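Local atomic coordinates of lytic polysaccharide monooxygenase (Neurospora crassa, PDB entry 4QI8), a protein that probably cleaves cellulose oxidatively, using an active-site copper, a reducing agent and O2 or H2O2 to break beta-1,4-glucosidic bonds. Residues T3-W8 with G65-V70; P128-S133 with G169-G174; V147-G152 with L193-Y198. All blocks are in the same frame, centred on the assembly; numbering follows the deposited sequence.

Contact 1 of 3, residues T3-W8 with G65-V70; sequences TFPKVW and GAAPSV
Phe4 meets Ala66 and Val70 because its CG stands anti to the carbonyl carbon (chi1 -71°), while the first torsion of Val70 (chi1 172°) sets CG2 beside its own backbone N. The two side chains then cross at about a right angle. Ring atom CE1 of Phe4 lies 3.6 Å from CB of Ala66, and CZ, the far end of the ring, comes to 3.9 Å from CG2 of Val70.

The backbones of strand 3-8 and the end of strand 61-67 run antiparallel with a marked twist, their short axes 130° apart. Thr3 and Ala67 form a hydrogen-bonded pair with two bonds: Thr3 N gives to Ala67 O at 2.9 Å, and Ala67 N returns a bond to Thr3 O. Between Thr3 and Lys6 the pairing loses its regularity at Pro5, which has no amide hydrogen. Its CD instead sits 3.3 Å from Gly65 O, the carbonyl that also takes a CA-H...O contact from Phe4 CA. Farther on, Gly65 N reaches Lys6 O at 2.8 Å in a nearly straight bond. The CZ3 corner of the Trp8 indole passes 4.0 Å from CA of Gly65. On the same face CB of Ala67 touches OG1 of Thr3 and CG of Pro5.

Lys6 turns its amine away to a salt bridge with Asp16. On the other face Phe4 and Val70 both pack on Phe123 of strand 122-126 and on His142 of strand 134-144, and the Phe4 ring lies about 4 Å from the side chain of the copper ligand Tyr157. Strand 3-8 is an outermost strand of a three-stranded antiparallel sheet, with 61-67 in the middle and 122-126 beyond.

Contact 2 of 3, residues P128-S133 with G169-G174; sequences PSCIKS and GSTEPG
Cys130 and Thr171 face each other, and the CB-SG arm of Cys130 lies against CB and OG1 of Thr171. CB of Cys130 is 3.3 Å from OG1 of Thr171, and its SG lies 3.5 Å from CB of the same threonine. The methyl CG2 is the farther branch, because chi1 of -56° turns OG1 beside the backbone N of Thr171 and carries CG2 anti to that nitrogen. The sulfur is the half-cystine of the disulfide to Cys214, so Thr171 packs directly against the base of that bridge.

Beneath these side chains two backbone bonds tie the loops together. Thr171 N donates to Cys130 O at 2.8 Å, the donor tilted 28° from the carbonyl plane. Gly169 N gives an equally short bond to Ile131 O but approaches from above, 51° out of the carbonyl plane. Gly169 lies close over the backbone of Cys130, their CA atoms 4.0 Å apart.

Water extends the join on the Lys132 side. One molecule accepts from Lys132 N and donates both to Thr171 O, at 2.7 Å, and to Glu172 OE1; a second links Ser133 N to Gly169 O. The other carboxylate oxygen of Glu172 forms a salt bridge with Lys178. The CB of Ile131 points away from 169-174, and its side chain touches Phe100, Leu80 and Phe212, the last of which also meets Thr171 and Pro173.

Neither segment is a regular strand. This is a loop-to-loop join at the surface, far from the copper, in which the loop leading into strand 134-144 and the loop leaving strand 155-166 meet beside the disulfide that fixes the C-terminal residue to the immunoglobulin-like beta-sandwich of the AA9 family.

Contact 3 of 3, residues V147-G152 with L193-Y198; sequences VAQSSG and LININY
Leu193 reaches across to the 150-151 peptide: its CG stands anti to the backbone N (chi1 -173°), and chi2 of 72° then puts CD1 on that peptide. From CB the chain rises to CG, which stands 4.2 Å from Gln149 O, and then to CD1, the branch that does most of the touching. This methyl lies 3.4 Å from both Ser150 C and Ser151 N, so it rests on the peptide bond joining the two serines, with the carbonyl oxygen of Gln149 close by at 3.5 Å. Leu193 has a second conformer, so these methyl contacts hold for one of the two positions.

Ala148 O holds the loops together by accepting from Ile194 N at 3.0 Å; the donor stands well above the carbonyl plane. The same oxygen receives a CA-H...O contact from Leu193. CB of Ala148 points toward 193-198 and comes 3.6 Å from Ile194 O. Beyond it Gln149 and Asn195 lie side by side, pointing the same way, their CB atoms 3.9 Å apart and their amide planes turned 50° from each other.

Asn195 also braces its own loop: OD1 accepts from Asn197 N in an Asx turn, and ND2 bonds to Tyr198 O. Residues 147-150 form a type I beta turn, so the contact is a turn resting on an extended loop, just beyond His146 and near Gln155, both probable O2-binding residues.

The three contacts lie well apart and none touches another. Contact 1 joins two neighbouring strands of the three-stranded sheet and closes first along the chain. Contacts 2 and 3 follow, with their segments alternating: 128-133, 147-152, 169-174, 193-198. Strand 134-144 runs between the first segments of these two, and strand 155-166 between the next pair, so the loops flanking these strands are tied to distant parts of the chain: 128-133 to 169-174 and 147-152 to 193-198. Contact 2 and contact 3 have centres 36 Å apart, on opposite sides of the molecule's centre. Contact 1 lies nearest the copper, with contact 3 farther out and contact 2 remote from the annotated sites.

Contact 1 of 3, residues T3-W8 with G65-V70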
loop_
_atom_site.group_PDB
_atom_site.type_symbol
_atom_site.label_atom_id
_atom_site.label_comp_id
_atom_site.label_asym_id
_atom_site.label_seq_id
_atom_site.Cartn_x
_atom_site.Cartn_y
_atom_site.Cartn_z
ATOM N N THR A 3 -10.948 -4.524 4.312
ATOM C CA THR A 3 -9.642 -5.141 4.328
ATOM C C THR A 3 -9.099 -5.222 2.899
ATOM O O THR A 3 -9.812 -4.996 1.928
ATOM C CB THR A 3 -9.728 -6.558 4.888
ATOM O OG1 THR A 3 -10.547 -7.321 4.009
ATOM C CG2 THR A 3 -10.299 -6.587 6.316
ATOM N N PHE A 4 -7.820 -5.567 2.803
ATOM C CA PHE A 4 -7.166 -5.901 1.540
ATOM C C PHE A 4 -6.601 -7.320 1.665
ATOM O O PHE A 4 -5.420 -7.513 1.947
ATOM C CB PHE A 4 -6.096 -4.864 1.189
ATOM C CG PHE A 4 -6.674 -3.543 0.794
ATOM C CD1 PHE A 4 -7.131 -3.344 -0.493
ATOM C CD2 PHE A 4 -6.770 -2.498 1.698
ATOM C CE1 PHE A 4 -7.696 -2.146 -0.869
ATOM C CE2 PHE A 4 -7.345 -1.292 1.314
ATOM C CZ PHE A 4 -7.794 -1.118 0.030
ATOM N N PRO A 5 -7.467 -8.335 1.507
ATOM C CA PRO A 5 -7.084 -9.680 1.954
ATOM C C PRO A 5 -6.470 -10.598 0.897
ATOM O O PRO A 5 -6.042 -11.697 1.236
ATOM C CB PRO A 5 -8.419 -10.253 2.419
ATOM C CG PRO A 5 -9.403 -9.653 1.437
ATOM C CD PRO A 5 -8.908 -8.247 1.200
ATOM N N LYS A 6 -6.437 -10.167 -0.360
ATOM C CA LYS A 6 -6.074 -11.035 -1.474
ATOM C C LYS A 6 -5.209 -10.329 -2.476
ATOM O O LYS A 6 -5.393 -9.148 -2.732
ATOM C CB LYS A 6 -7.322 -11.440 -2.271
ATOM C CG LYS A 6 -8.290 -12.344 -1.587
ATOM C CD LYS A 6 -9.307 -12.802 -2.622
ATOM C CE LYS A 6 -10.558 -13.463 -2.043
ATOM N NZ LYS A 6 -10.398 -14.864 -1.559
ATOM N N VAL A 7 -4.300 -11.090 -3.081
ATOM C CA VAL A 7 -3.634 -10.665 -4.294
ATOM C C VAL A 7 -3.614 -11.848 -5.252
ATOM O O VAL A 7 -3.578 -13.002 -4.822
ATOM C CB VAL A 7 -2.220 -10.127 -4.003
ATOM C CG1 VAL A 7 -1.327 -11.217 -3.451
ATOM C CG2 VAL A 7 -1.610 -9.514 -5.243
ATOM N N TRP A 8 -3.661 -11.565 -6.544
ATOM C CA TRP A 8 -3.577 -12.644 -7.509
ATOM C C TRP A 8 -3.017 -12.150 -8.812
ATOM O O TRP A 8 -2.922 -10.951 -9.054
ATOM C CB TRP A 8 -4.935 -13.341 -7.681
ATOM C CG TRP A 8 -6.053 -12.549 -8.306
ATOM C CD1 TRP A 8 -6.389 -12.526 -9.620
ATOM C CD2 TRP A 8 -7.013 -11.724 -7.634
ATOM N NE1 TRP A 8 -7.491 -11.729 -9.816
ATOM C CE2 TRP A 8 -7.893 -11.223 -8.610
ATOM C CE3 TRP A 8 -7.211 -11.356 -6.309
ATOM C CZ2 TRP A 8 -8.951 -10.366 -8.297
ATOM C CZ3 TRP A 8 -8.271 -10.513 -5.996
ATOM C CH2 TRP A 8 -9.119 -10.026 -6.984
ATOM N N GLY A 65 -6.955 -7.231 -4.076
ATOM C CA GLY A 65 -8.369 -7.196 -3.771
ATOM C C GLY A 65 -8.689 -6.514 -2.456
ATOM O O GLY A 65 -7.902 -6.582 -1.506
ATOM N N ALA A 66 -9.855 -5.871 -2.414
ATOM C CA ALA A 66 -10.446 -5.287 -1.211
ATOM C C ALA A 66 -11.682 -6.085 -0.809
ATOM O O ALA A 66 -12.286 -6.769 -1.641
ATOM C CB ALA A 66 -10.866 -3.848 -1.477
ATOM N N ALA A 67 -12.059 -6.002 0.457
ATOM C CA ALA A 67 -13.329 -6.572 0.882
ATOM C C ALA A 67 -13.937 -5.724 2.005
ATOM O O ALA A 67 -13.292 -5.593 3.061
ATOM C CB ALA A 67 -13.127 -8.002 1.347
ATOM N N PRO A 68 -15.129 -5.151 1.848
ATOM C CA PRO A 68 -15.920 -5.066 0.613
ATOM C C PRO A 68 -15.274 -3.961 -0.233
ATOM O O PRO A 68 -14.092 -3.679 -0.062
ATOM C CB PRO A 68 -17.313 -4.662 1.158
ATOM C CG PRO A 68 -16.964 -3.749 2.295
ATOM C CD PRO A 68 -15.768 -4.427 2.963
ATOM N N SER A 69 -15.984 -3.416 -1.213
ATOM C CA SER A 69 -15.398 -2.417 -2.089
ATOM C C SER A 69 -15.011 -1.161 -1.311
ATOM O O SER A 69 -15.657 -0.824 -0.345
ATOM C CB SER A 69 -16.399 -2.029 -3.170
ATOM O OG SER A 69 -16.777 -3.200 -3.917
ATOM N N VAL A 70 -13.953 -0.513 -1.760
ATOM C CA VAL A 70 -13.516 0.753 -1.181
ATOM C C VAL A 70 -14.617 1.796 -1.349
ATOM O O VAL A 70 -15.155 1.965 -2.446
ATOM C CB VAL A 70 -12.234 1.237 -1.881
ATOM C CG1 VAL A 70 -11.868 2.652 -1.444
ATOM C CG2 VAL A 70 -11.091 0.272 -1.612
#

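Contact 2 of 3, residues P128-S133 with G169-G174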
loop_
_atom_site.group_PDB
_atom_site.type_symbol
_atom_site.label_atom_id
_atom_site.label_comp_id
_atom_site.label_asym_id
_atom_site.label_seq_id
_atom_site.Cartn_x
_atom_site.Cartn_y
_atom_site.Cartn_z
ATOM N N PRO A 128 7.110 -2.751 -11.659
ATOM C CA PRO A 128 8.137 -2.235 -12.576
ATOM C C PRO A 128 8.977 -3.332 -13.225
ATOM O O PRO A 128 9.320 -4.319 -12.582
ATOM C CB PRO A 128 9.011 -1.375 -11.665
ATOM C CG PRO A 128 8.080 -0.928 -10.590
ATOM C CD PRO A 128 7.186 -2.093 -10.340
ATOM N N SER A 129 9.306 -3.151 -14.502
ATOM C CA SER A 129 10.051 -4.160 -15.250
ATOM C C SER A 129 11.508 -4.233 -14.830
ATOM O O SER A 129 12.159 -5.271 -14.984
ATOM C CB SER A 129 9.988 -3.857 -16.752
ATOM O OG SER A 129 10.633 -2.630 -17.065
ATOM N N CYS A 130 12.023 -3.122 -14.321
ATOM C CA CYS A 130 13.464 -2.944 -14.224
ATOM C C CYS A 130 14.058 -3.302 -12.868
ATOM O O CYS A 130 15.280 -3.323 -12.722
ATOM C CB CYS A 130 13.837 -1.502 -14.588
ATOM S SG CYS A 130 13.064 -0.242 -13.519
ATOM N N ILE A 131 13.215 -3.580 -11.877
ATOM C CA ILE A 131 13.725 -3.833 -10.540
ATOM C C ILE A 131 14.331 -5.234 -10.440
ATOM O O ILE A 131 14.049 -6.112 -11.256
ATOM C CB ILE A 131 12.643 -3.605 -9.456
ATOM C CG1 ILE A 131 11.438 -4.520 -9.692
ATOM C CG2 ILE A 131 12.218 -2.143 -9.442
ATOM C CD1 ILE A 131 10.423 -4.471 -8.574
ATOM N N LYS A 132 15.180 -5.430 -9.441
ATOM C CA LYS A 132 15.918 -6.678 -9.287
ATOM C C LYS A 132 15.006 -7.820 -8.841
ATOM O O LYS A 132 14.198 -7.653 -7.937
ATOM C CB LYS A 132 17.035 -6.488 -8.259
ATOM C CG LYS A 132 18.253 -7.377 -8.463
ATOM C CD LYS A 132 19.277 -7.190 -7.353
ATOM C CE LYS A 132 19.970 -8.506 -7.042
ATOM N NZ LYS A 132 21.039 -8.379 -6.014
ATOM N N SER A 133 15.149 -8.983 -9.462
ATOM C CA SER A 133 14.404 -10.161 -9.039
ATOM C C SER A 133 14.709 -10.453 -7.580
ATOM O O SER A 133 15.786 -10.137 -7.077
ATOM C CB SER A 133 14.780 -11.371 -9.885
ATOM O OG SER A 133 16.150 -11.676 -9.731
ATOM N N GLY A 169 15.224 -6.605 -13.772
ATOM C CA GLY A 169 16.249 -5.847 -14.449
ATOM C C GLY A 169 17.335 -5.555 -13.445
ATOM O O GLY A 169 17.573 -6.353 -12.532
ATOM N N SER A 170 17.970 -4.398 -13.600
ATOM C CA SER A 170 19.099 -4.017 -12.765
ATOM C C SER A 170 18.937 -2.631 -12.137
ATOM O O SER A 170 19.899 -2.082 -11.599
ATOM C CB SER A 170 20.379 -4.038 -13.601
ATOM O OG SER A 170 20.240 -3.225 -14.758
ATOM N N THR A 171 17.737 -2.058 -12.201
ATOM C CA THR A 171 17.527 -0.720 -11.659
ATOM C C THR A 171 17.241 -0.770 -10.158
ATOM O O THR A 171 16.300 -1.425 -9.721
ATOM C CB THR A 171 16.368 0.001 -12.360
ATOM O OG1 THR A 171 16.612 0.042 -13.773
ATOM C CG2 THR A 171 16.233 1.421 -11.835
ATOM N N GLU A 172 18.067 -0.072 -9.383
ATOM C CA GLU A 172 17.840 0.069 -7.945
ATOM C C GLU A 172 17.227 1.432 -7.643
ATOM O O GLU A 172 17.827 2.459 -7.968
ATOM C CB GLU A 172 19.148 -0.066 -7.170
ATOM C CG GLU A 172 18.966 -0.003 -5.654
ATOM C CD GLU A 172 18.188 -1.188 -5.111
ATOM O OE1 GLU A 172 18.283 -2.285 -5.702
ATOM O OE2 GLU A 172 17.473 -1.024 -4.097
ATOM N N PRO A 173 16.040 1.460 -7.016
ATOM C CA PRO A 173 15.488 2.772 -6.677
ATOM C C PRO A 173 16.435 3.556 -5.781
ATOM O O PRO A 173 17.017 2.993 -4.853
ATOM C CB PRO A 173 14.205 2.418 -5.933
ATOM C CG PRO A 173 13.817 1.096 -6.495
ATOM C CD PRO A 173 15.100 0.373 -6.691
ATOM N N GLY A 174 16.602 4.841 -6.073
ATOM C CA GLY A 174 17.507 5.680 -5.307
ATOM C C GLY A 174 17.123 5.863 -3.846
ATOM O O GLY A 174 15.987 5.607 -3.438
HETATM O O HOH W 1 16.065 -3.275 -7.722
HETATM O O HOH W 2 17.008 -9.182 -11.653
#

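Contact 3 of 3, residues V147-G152 with L193-Y198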
loop_
_atom_site.group_PDB
_atom_site.type_symbol
_atom_site.label_atom_id
_atom_site.label_comp_id
_atom_site.label_asym_id
_atom_site.label_seq_id
_atom_site.Cartn_x
_atom_site.Cartn_y
_atom_site.Cartn_z
ATOM N N VAL A 147 -12.827 12.722 7.025
ATOM C CA VAL A 147 -12.825 13.517 8.252
ATOM C C VAL A 147 -11.410 13.945 8.657
ATOM O O VAL A 147 -11.157 14.301 9.812
ATOM C CB VAL A 147 -13.544 12.779 9.418
ATOM C CG1 VAL A 147 -15.033 12.626 9.097
ATOM C CG2 VAL A 147 -12.924 11.409 9.709
ATOM N N ALA A 148 -10.510 14.002 7.681
ATOM C CA ALA A 148 -9.081 14.141 7.939
ATOM C C ALA A 148 -8.593 15.551 8.272
ATOM O O ALA A 148 -7.398 15.766 8.380
ATOM C CB ALA A 148 -8.310 13.590 6.762
ATOM N N GLN A 149 -9.500 16.496 8.477
ATOM C CA GLN A 149 -9.070 17.849 8.812
ATOM C C GLN A 149 -8.516 17.959 10.233
ATOM O O GLN A 149 -7.907 18.969 10.580
ATOM C CB GLN A 149 -10.219 18.836 8.656
ATOM C CG GLN A 149 -11.252 18.700 9.722
ATOM C CD GLN A 149 -12.398 19.607 9.488
ATOM O OE1 GLN A 149 -12.275 20.599 8.776
ATOM N NE2 GLN A 149 -13.533 19.280 10.073
ATOM N N SER A 150 -8.744 16.928 11.047
ATOM C CA SER A 150 -8.219 16.868 12.404
ATOM C C SER A 150 -7.034 15.925 12.475
ATOM O O SER A 150 -7.005 14.909 11.798
ATOM C CB SER A 150 -9.307 16.391 13.364
ATOM O OG SER A 150 -10.361 17.329 13.434
ATOM N N SER A 151 -6.063 16.250 13.317
ATOM C CA SER A 151 -4.920 15.371 13.491
ATOM C C SER A 151 -5.371 14.008 13.992
ATOM O O SER A 151 -6.204 13.905 14.910
ATOM C CB SER A 151 -3.925 15.973 14.475
ATOM O OG SER A 151 -2.744 15.192 14.536
ATOM N N GLY A 152 -4.808 12.966 13.390
ATOM C CA GLY A 152 -5.115 11.604 13.770
ATOM C C GLY A 152 -6.448 11.094 13.258
ATOM O O GLY A 152 -6.895 10.043 13.714
ATOM N N LEU A 193 -3.365 15.499 6.898
ATOM C CA LEU A 193 -4.121 16.530 7.604
ATOM C C LEU A 193 -4.680 17.455 6.539
ATOM O O LEU A 193 -3.973 18.322 6.025
ATOM C CB LEU A 193 -3.212 17.308 8.556
ATOM C CG LEU A 193 -3.927 18.305 9.465
ATOM C CD1 LEU A 193 -4.704 17.543 10.520
ATOM C CD2 LEU A 193 -2.959 19.293 10.109
ATOM N N ILE A 194 -5.950 17.270 6.204
ATOM C CA ILE A 194 -6.525 17.930 5.057
ATOM C C ILE A 194 -8.035 17.942 5.159
ATOM O O ILE A 194 -8.649 16.946 5.546
ATOM C CB ILE A 194 -6.069 17.218 3.729
ATOM C CG1 ILE A 194 -6.669 17.907 2.500
ATOM C CG2 ILE A 194 -6.403 15.736 3.747
ATOM C CD1 ILE A 194 -6.116 17.376 1.186
ATOM N N ASN A 195 -8.612 19.090 4.814
ATOM C CA ASN A 195 -10.047 19.203 4.621
ATOM C C ASN A 195 -10.355 19.063 3.136
ATOM O O ASN A 195 -10.091 19.985 2.354
ATOM C CB ASN A 195 -10.536 20.551 5.139
ATOM C CG ASN A 195 -11.965 20.830 4.764
ATOM O OD1 ASN A 195 -12.737 19.919 4.440
ATOM N ND2 ASN A 195 -12.332 22.108 4.794
ATOM N N ILE A 196 -10.908 17.910 2.748
ATOM C CA ILE A 196 -11.200 17.658 1.330
ATOM C C ILE A 196 -12.572 18.158 0.943
ATOM O O ILE A 196 -12.962 18.054 -0.208
ATOM C CB ILE A 196 -11.045 16.160 0.922
ATOM C CG1 ILE A 196 -12.064 15.287 1.648
ATOM C CG2 ILE A 196 -9.626 15.690 1.171
ATOM C CD1 ILE A 196 -12.165 13.891 1.082
ATOM N N ASN A 197 -13.308 18.713 1.880
ATOM C CA ASN A 197 -14.695 18.983 1.644
ATOM C C ASN A 197 -14.815 20.425 1.125
ATOM O O ASN A 197 -14.670 20.660 -0.078
ATOM C CB ASN A 197 -15.468 18.630 2.917
ATOM C CG ASN A 197 -15.302 17.146 3.283
ATOM O OD1 ASN A 197 -14.836 16.775 4.386
ATOM N ND2 ASN A 197 -15.664 16.296 2.362
ATOM N N TYR A 198 -15.041 21.381 1.996
ATOM C CA TYR A 198 -15.205 22.777 1.546
ATOM C C TYR A 198 -14.421 23.725 2.435
ATOM O O TYR A 198 -14.491 23.593 3.606
ATOM C CB TYR A 198 -16.681 23.168 1.564
ATOM C CG TYR A 198 -17.496 22.425 0.546
ATOM C CD1 TYR A 198 -17.567 22.858 -0.766
ATOM C CD2 TYR A 198 -18.175 21.272 0.889
ATOM C CE1 TYR A 198 -18.291 22.176 -1.715
ATOM C CE2 TYR A 198 -18.903 20.584 -0.050
ATOM C CZ TYR A 198 -18.958 21.036 -1.359
ATOM O OH TYR A 198 -19.691 20.324 -2.283
#